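Local atomic coordinates of beta-N-acetylhexosaminidase (Thermotoga neapolitana, PDB entry 5BZA), a protein that probably hydrolyses terminal non-reducing N-acetyl-D-hexosamine residues from N-acetyl-beta-D-hexosaminides, as a thermostable member of glycoside hydrolase family 3. Residues A146-G149 / Y150-G154; V242-D245 / A246-M249; L275-F278 / R279-P282; R304-K307 / I308-Y312. All coordinates share one frame; numbering follows the deposited sequence.

Contact 1: A146-G149 / Y150-G154; sequences ACMG and YFKGG
Y150, G149 and M148 lie at the heart of the closing turns of helix 136-153, which finishes in a Schellman motif at G154. The backbone of Y150 folds back on A146: Y150 N gives its hydrogen to A146 O at 2.9 Å in an almost straight bond (176°). With CG anti to the carbonyl carbon and beside the backbone N (chi1 -77°), the ring is laid back along the preceding turn. This brings Y150 CD2 within 3.3 Å of A146 O, and the ring goes on to pack against C96 of helix 89-106 and P157 of strand 156-162. Two residues further on, M148 O receives K152 N at 2.8 Å. The side chains of the same pair cross on the outer surface, the ammonium end of K152 lying over the M148 chain, with K152 NZ 3.7 Å from M148 CG. That is a packing contact, formed because M148 bends at both chi2 and chi3 while K152 stays extended until a final bend. K152 also packs on R319 of the second subunit. G149 brings only backbone to the contact, and its carbonyl accepts G153 N. G154 then turns to positive phi (111°), a value that suits glycine, and its amide points back into the last turn, where G154 N meets F151 O at 3.0 Å and Y150 O, more weakly, at the same distance.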
# COMPACT_ATOMS: atom_id res chain seq x y z
N ALA B 146 6.55 -12.81 -15.73
CA ALA B 146 6.83 -11.74 -14.80
C ALA B 146 7.25 -10.48 -15.53
O ALA B 146 6.76 -9.37 -15.23
CB ALA B 146 7.89 -12.15 -13.81
N CYS B 147 8.15 -10.64 -16.48
CA CYS B 147 8.62 -9.47 -17.22
C CYS B 147 7.51 -8.79 -18.01
O CYS B 147 7.45 -7.56 -18.07
CB CYS B 147 9.78 -9.86 -18.16
SG CYS B 147 11.29 -10.16 -17.23
N MET B 148 6.67 -9.61 -18.65
CA MET B 148 5.56 -9.11 -19.43
C MET B 148 4.57 -8.36 -18.50
O MET B 148 4.15 -7.26 -18.82
CB MET B 148 4.87 -10.26 -20.18
CG MET B 148 3.82 -9.80 -21.19
SD MET B 148 4.51 -8.74 -22.51
CE MET B 148 5.48 -9.93 -23.51
N GLY B 149 4.23 -8.95 -17.36
CA GLY B 149 3.37 -8.31 -16.38
C GLY B 149 3.90 -6.96 -15.89
O GLY B 149 3.16 -5.97 -15.90
N TYR B 150 5.14 -6.93 -15.38
CA TYR B 150 5.74 -5.66 -14.92
C TYR B 150 5.66 -4.63 -16.02
O TYR B 150 5.30 -3.46 -15.81
CB TYR B 150 7.21 -5.84 -14.53
CG TYR B 150 7.43 -6.48 -13.19
CD1 TYR B 150 6.68 -6.10 -12.07
CD2 TYR B 150 8.39 -7.50 -13.05
CE1 TYR B 150 6.89 -6.72 -10.85
CE2 TYR B 150 8.62 -8.12 -11.83
CZ TYR B 150 7.87 -7.72 -10.72
OH TYR B 150 8.08 -8.33 -9.49
N PHE B 151 6.04 -5.06 -17.20
CA PHE B 151 6.03 -4.19 -18.35
C PHE B 151 4.63 -3.62 -18.68
O PHE B 151 4.46 -2.41 -18.86
CB PHE B 151 6.61 -4.97 -19.52
CG PHE B 151 6.97 -4.14 -20.65
CD1 PHE B 151 8.00 -3.22 -20.53
CD2 PHE B 151 6.34 -4.31 -21.89
CE1 PHE B 151 8.37 -2.42 -21.60
CE2 PHE B 151 6.71 -3.53 -22.98
CZ PHE B 151 7.73 -2.59 -22.83
N LYS B 152 3.62 -4.49 -18.76
CA LYS B 152 2.25 -4.07 -18.98
C LYS B 152 1.84 -3.05 -17.90
O LYS B 152 1.27 -2.02 -18.21
CB LYS B 152 1.30 -5.27 -18.97
CG LYS B 152 1.12 -6.08 -20.29
CD LYS B 152 -0.15 -6.98 -20.11
CE LYS B 152 -0.55 -7.91 -21.29
NZ LYS B 152 0.19 -9.17 -21.60
N GLY B 153 2.20 -3.33 -16.64
CA GLY B 153 1.88 -2.47 -15.52
C GLY B 153 2.57 -1.11 -15.55
O GLY B 153 2.12 -0.20 -14.87
N GLY B 154 3.65 -0.96 -16.31
CA GLY B 154 4.30 0.34 -16.38
C GLY B 154 5.67 0.41 -15.72
O GLY B 154 6.17 1.50 -15.36

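Contact 2: V242-D245 / A246-M249; sequences VLSD and AMEM
S244 and M247 make the tight half of this turn: the M247 methyl presses on the serine, with M247 CE only 3.4 Å from S244 CB, closer than carbons usually sit. M247 reaches back because its chain folds at chi2 (-63°), which swings SD and CE toward the end of strand 241-243. F265 of helix 258-268 packs on both side chains. The S244 hydroxyl is gripped twice, since S244 OG donates to D245 O at 2.6 Å and also bonds L274 N of strand 273-275. D245 closes the other flank. Its OD1 takes the amide of A246 N at 2.8 Å through a bent bond (140°), the donor lying above the carboxylate plane. The side chains of M249 and D245 cross at about a right angle. The modelled approach of the M249 methyl is too close to be trusted, whereas M249 SD sits 4.1 Å from D245 OD2. The looser side belongs to E248, which is partly exposed and turns toward the loop after strand 273-275. A type I turn from A246 to M249, closed by M249 N to A246 O at 3.1 Å, leaves M249 at the N-cap of helix 250-253. D245 also binds cadmium together with H161, in a metal site at the carboxy-terminal end of a strand, the end where (beta/alpha)8 barrels carry their active sites.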
# COMPACT_ATOMS: atom_id res chain seq x y z
N VAL B 242 22.81 -2.90 -18.82
CA VAL B 242 23.43 -3.84 -17.89
C VAL B 242 23.91 -3.13 -16.64
O VAL B 242 24.70 -2.18 -16.72
CB VAL B 242 24.68 -4.58 -18.54
CG1 VAL B 242 25.52 -5.37 -17.46
CG2 VAL B 242 24.25 -5.47 -19.67
N LEU B 243 23.50 -3.64 -15.49
CA LEU B 243 23.87 -3.09 -14.19
C LEU B 243 24.69 -4.03 -13.36
O LEU B 243 24.43 -5.22 -13.36
CB LEU B 243 22.63 -2.75 -13.32
CG LEU B 243 21.83 -1.48 -13.37
CD1 LEU B 243 21.35 -1.20 -14.77
CD2 LEU B 243 20.64 -1.76 -12.47
N SER B 244 25.61 -3.50 -12.57
CA SER B 244 26.23 -4.33 -11.56
C SER B 244 25.24 -4.64 -10.45
O SER B 244 24.27 -3.87 -10.20
CB SER B 244 27.47 -3.63 -10.99
OG SER B 244 27.16 -2.60 -10.07
N ASP B 245 25.46 -5.73 -9.74
CA ASP B 245 24.89 -5.80 -8.39
C ASP B 245 25.68 -4.74 -7.58
O ASP B 245 26.63 -4.16 -8.10
CB ASP B 245 24.99 -7.20 -7.77
CG ASP B 245 23.93 -7.43 -6.71
OD1 ASP B 245 23.29 -6.43 -6.30
OD2 ASP B 245 23.74 -8.59 -6.25
N ALA B 246 25.30 -4.45 -6.34
CA ALA B 246 25.93 -3.31 -5.62
C ALA B 246 27.43 -3.52 -5.42
O ALA B 246 27.85 -4.51 -4.83
CB ALA B 246 25.25 -3.07 -4.28
N MET B 247 28.23 -2.58 -5.91
CA MET B 247 29.71 -2.77 -5.94
C MET B 247 30.35 -2.85 -4.57
O MET B 247 31.43 -3.41 -4.44
CB MET B 247 30.37 -1.63 -6.72
CG MET B 247 30.22 -1.72 -8.20
SD MET B 247 30.99 -3.18 -8.94
CE MET B 247 30.78 -2.73 -10.66
N GLU B 248 29.70 -2.27 -3.57
CA GLU B 248 30.27 -2.21 -2.22
C GLU B 248 30.22 -3.60 -1.60
O GLU B 248 30.90 -3.85 -0.63
CB GLU B 248 29.51 -1.22 -1.32
CG GLU B 248 29.59 0.25 -1.78
CD GLU B 248 28.39 0.65 -2.62
OE1 GLU B 248 27.82 -0.27 -3.27
OE2 GLU B 248 27.99 1.85 -2.61
N MET B 249 29.39 -4.49 -2.13
CA MET B 249 29.31 -5.81 -1.54
C MET B 249 30.70 -6.51 -1.47
O MET B 249 31.57 -6.34 -2.33
CB MET B 249 28.32 -6.67 -2.31
CG MET B 249 26.88 -6.54 -1.84
SD MET B 249 25.73 -7.52 -2.85
CE MET B 249 25.78 -6.60 -4.30

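Contact 3: L275-F278 / R279-P282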
# COMPACT_ATOMS: atom_id res chain seq x y z
N LEU B 275 25.51 1.40 -6.72
CA LEU B 275 26.03 1.61 -5.35
C LEU B 275 24.94 1.45 -4.34
O LEU B 275 23.88 2.03 -4.52
CB LEU B 275 26.60 3.01 -5.19
CG LEU B 275 27.67 3.29 -6.23
CD1 LEU B 275 28.13 4.71 -6.09
CD2 LEU B 275 28.83 2.25 -6.03
N ASP B 276 25.19 0.75 -3.25
CA ASP B 276 24.11 0.55 -2.30
C ASP B 276 24.06 1.71 -1.30
O ASP B 276 23.26 1.68 -0.36
CB ASP B 276 24.20 -0.82 -1.58
CG ASP B 276 25.39 -0.92 -0.68
OD1 ASP B 276 26.25 -0.03 -0.72
OD2 ASP B 276 25.49 -1.93 0.07
N ASN B 277 24.89 2.73 -1.54
CA ASN B 277 25.00 3.89 -0.68
C ASN B 277 25.35 5.15 -1.48
O ASN B 277 26.46 5.24 -2.01
CB ASN B 277 26.05 3.67 0.40
CG ASN B 277 26.02 4.74 1.47
OD1 ASN B 277 25.48 5.85 1.28
ND2 ASN B 277 26.62 4.41 2.62
N PHE B 278 24.44 6.12 -1.53
CA PHE B 278 24.66 7.33 -2.33
C PHE B 278 25.89 8.08 -1.86
O PHE B 278 26.54 8.78 -2.62
CB PHE B 278 23.43 8.25 -2.28
CG PHE B 278 23.18 8.88 -0.92
CD1 PHE B 278 22.47 8.18 0.07
CD2 PHE B 278 23.68 10.16 -0.62
CE1 PHE B 278 22.24 8.75 1.33
CE2 PHE B 278 23.45 10.73 0.64
CZ PHE B 278 22.74 10.03 1.62
N ARG B 279 26.20 7.93 -0.58
CA ARG B 279 27.38 8.55 -0.04
C ARG B 279 28.66 8.01 -0.70
O ARG B 279 29.68 8.68 -0.66
CB ARG B 279 27.42 8.41 1.49
CG ARG B 279 26.25 9.10 2.21
CD ARG B 279 26.27 8.86 3.73
NE ARG B 279 25.27 9.69 4.42
CZ ARG B 279 24.12 9.24 4.93
NH1 ARG B 279 23.85 7.93 4.92
NH2 ARG B 279 23.27 10.11 5.52
N ASP B 280 28.63 6.82 -1.30
CA ASP B 280 29.81 6.33 -2.05
C ASP B 280 29.95 6.94 -3.43
O ASP B 280 30.94 6.68 -4.11
CB ASP B 280 29.78 4.82 -2.22
CG ASP B 280 29.96 4.11 -0.94
OD1 ASP B 280 30.76 4.58 -0.10
OD2 ASP B 280 29.27 3.10 -0.73
N LEU B 281 28.96 7.70 -3.87
CA LEU B 281 28.99 8.15 -5.26
C LEU B 281 30.25 8.98 -5.61
O LEU B 281 30.86 8.73 -6.64
CB LEU B 281 27.73 8.95 -5.60
CG LEU B 281 27.66 9.47 -7.04
CD1 LEU B 281 27.89 8.34 -8.03
CD2 LEU B 281 26.30 10.11 -7.29
N PRO B 282 30.66 9.93 -4.74
CA PRO B 282 31.85 10.68 -5.15
C PRO B 282 33.12 9.80 -5.39
O PRO B 282 33.74 9.94 -6.45
CB PRO B 282 32.06 11.66 -3.99
CG PRO B 282 30.70 11.86 -3.43
CD PRO B 282 30.04 10.51 -3.53
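N277 supplies two acceptors to the residues that follow it. Its side-chain oxygen closes an Asx turn, N277 OD1 taking R279 N at 2.9 Å, and its carbonyl N277 O takes D280 N at 2.8 Å. In both bonds the donor stands well above the plane of the accepting group. With CG anti to the backbone N (chi1 -169°) and hence beside the carbonyl carbon, the amide reaches forward along the chain to R279 N. F278 O accepts L281 N at 2.9 Å as the chain winds into the helix. R279 lies alongside F278: its CG sits over one ring face in a CH-pi contact, 3.8 Å from the F278 ring centroid, and farther out F278 CZ lies over the centre of the guanidinium. The two planes are tilted 43° apart, so this is no flat stack. R279 NE makes a salt bridge with E19, while E248 OE1 accepts D276 N. The carboxylates of D276 and D280 stay 4.3 Å apart between D276 OD1 and D280 OD2. L275 CD1 reaches L281 CA at 3.6 Å and packs against L281 CD1. The segment thus joins strand 273-275 to helix 281-293, with F278 stacked on F13 and L281 packed against strand 9-13 and helix 18-27.

Contact 4: R304-K307 / I308-Y312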
# COMPACT_ATOMS: atom_id res chain seq x y z
N ARG B 304 28.72 4.65 -25.40
CA ARG B 304 27.66 3.69 -25.75
C ARG B 304 26.75 3.50 -24.56
O ARG B 304 25.54 3.41 -24.69
CB ARG B 304 28.25 2.34 -26.21
CG ARG B 304 28.90 2.40 -27.60
CD ARG B 304 29.15 1.03 -28.26
NE ARG B 304 30.16 0.20 -27.60
CZ ARG B 304 31.48 0.28 -27.84
NH1 ARG B 304 31.96 1.19 -28.69
NH2 ARG B 304 32.33 -0.52 -27.19
N SER B 305 27.38 3.41 -23.39
CA SER B 305 26.68 3.32 -22.12
C SER B 305 25.72 4.50 -21.90
O SER B 305 24.53 4.30 -21.63
CB SER B 305 27.71 3.23 -21.00
OG SER B 305 28.32 1.95 -21.00
N ILE B 306 26.24 5.72 -22.01
CA ILE B 306 25.42 6.91 -21.89
C ILE B 306 24.26 6.88 -22.88
O ILE B 306 23.12 7.26 -22.54
CB ILE B 306 26.26 8.18 -22.06
CG1 ILE B 306 27.14 8.37 -20.83
CG2 ILE B 306 25.37 9.39 -22.27
CD1 ILE B 306 28.00 9.61 -20.86
N LYS B 307 24.53 6.41 -24.10
CA LYS B 307 23.47 6.32 -25.11
C LYS B 307 22.35 5.37 -24.65
O LYS B 307 21.14 5.70 -24.73
CB LYS B 307 24.05 5.82 -26.44
CG LYS B 307 23.03 5.73 -27.58
CD LYS B 307 23.72 5.56 -28.93
CE LYS B 307 22.75 4.98 -29.97
NZ LYS B 307 21.33 5.41 -29.72
N ILE B 308 22.75 4.22 -24.11
CA ILE B 308 21.80 3.24 -23.62
C ILE B 308 20.94 3.83 -22.47
O ILE B 308 19.70 3.74 -22.49
CB ILE B 308 22.52 1.96 -23.17
CG1 ILE B 308 23.14 1.25 -24.37
CG2 ILE B 308 21.56 1.00 -22.49
CD1 ILE B 308 23.85 -0.02 -24.02
N VAL B 309 21.60 4.43 -21.47
CA VAL B 309 20.86 5.00 -20.37
C VAL B 309 19.86 6.05 -20.85
O VAL B 309 18.71 6.07 -20.41
CB VAL B 309 21.78 5.62 -19.32
CG1 VAL B 309 20.95 6.45 -18.32
CG2 VAL B 309 22.55 4.54 -18.62
N ASP B 310 20.29 6.90 -21.78
CA ASP B 310 19.38 7.92 -22.32
C ASP B 310 18.19 7.29 -23.04
O ASP B 310 17.05 7.74 -22.89
CB ASP B 310 20.16 8.87 -23.22
CG ASP B 310 20.85 9.98 -22.44
OD1 ASP B 310 20.48 10.17 -21.25
OD2 ASP B 310 21.78 10.62 -22.98
N GLU B 311 18.43 6.24 -23.80
CA GLU B 311 17.30 5.56 -24.41
C GLU B 311 16.33 5.09 -23.32
O GLU B 311 15.12 5.38 -23.40
CB GLU B 311 17.78 4.41 -25.32
CG GLU B 311 18.47 4.97 -26.58
CD GLU B 311 19.26 3.92 -27.40
OE1 GLU B 311 19.68 4.26 -28.54
OE2 GLU B 311 19.49 2.79 -26.91
N TYR B 312 16.82 4.43 -22.27
CA TYR B 312 15.91 3.93 -21.22
C TYR B 312 15.14 5.08 -20.54
O TYR B 312 13.93 4.99 -20.33
CB TYR B 312 16.65 3.10 -20.15
CG TYR B 312 16.84 1.64 -20.58
CD1 TYR B 312 17.65 1.33 -21.68
CD2 TYR B 312 16.19 0.59 -19.93
CE1 TYR B 312 17.83 -0.00 -22.11
CE2 TYR B 312 16.35 -0.76 -20.36
CZ TYR B 312 17.18 -1.05 -21.46
OH TYR B 312 17.39 -2.37 -21.90
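S305 O receives V309 N at 2.9 Å, in a nearly straight bond (170°). Its neighbours repeat the link at four-residue spacing: I308 N to R304 O, D310 N to I306 O at 3.0 Å, and E311 N to K307 O. On the outer face the side chains of K307 and E311 cross obliquely and form a salt bridge. The lysine sets out with CG anti to its own N (chi1 -178°), runs extended and turns at its last bond, while the glutamate reaches back from one turn on. The modelled separation of 2.3 Å between K307 NZ and E311 OE1 is too short to be trusted, which leaves the detail of this salt bridge doubtful. The aliphatic part of the glutamate rests over the backbone, with E311 CG 3.3 Å from K307 O. These turns belong to helix 299-314, which packs its buried side across the end of the (beta/alpha)8 barrel where the strands begin. I308 and V309 touch L241 at the start of strand 241-243, and V309 also meets M272. I308 folds along the preceding turn, CG1 anti to its carbonyl carbon (chi1 -66°), which sets I308 CG1 3.2 Å from R304 O. The buried S305 hydroxyl bonds N271 and the carbonyl of K301, while D310 OD1 makes a salt bridge with K7. I306 and D310 point the same way from successive turns, I306 CG2 lying 3.9 Å from the second carboxylate oxygen, D310 OD2.

In the fold
The four contacts follow one another along the (beta/alpha)8 barrel domain. Contacts 2 and 3 alone touch, their centres 11 Å apart: E248 OE2 lies only 2.6 Å from D280 OD2, a pair of like groups that may share a proton. Contact 2 is at the metal site, the D245 side chain about 3 Å from a bound cadmium; the D276 side chain of contact 3 is about 10 Å from a cadmium. Contact 1 lies on helix 136-153 at the side of the barrel, contact 4 on helix 299-314 over the end where the strands start; their centres are 21 Å apart. Contact 4 nevertheless comes within about 5 Å of contact 2 (nearest atoms), since I308 and V309 pack on L241 at the start of strand 241-243.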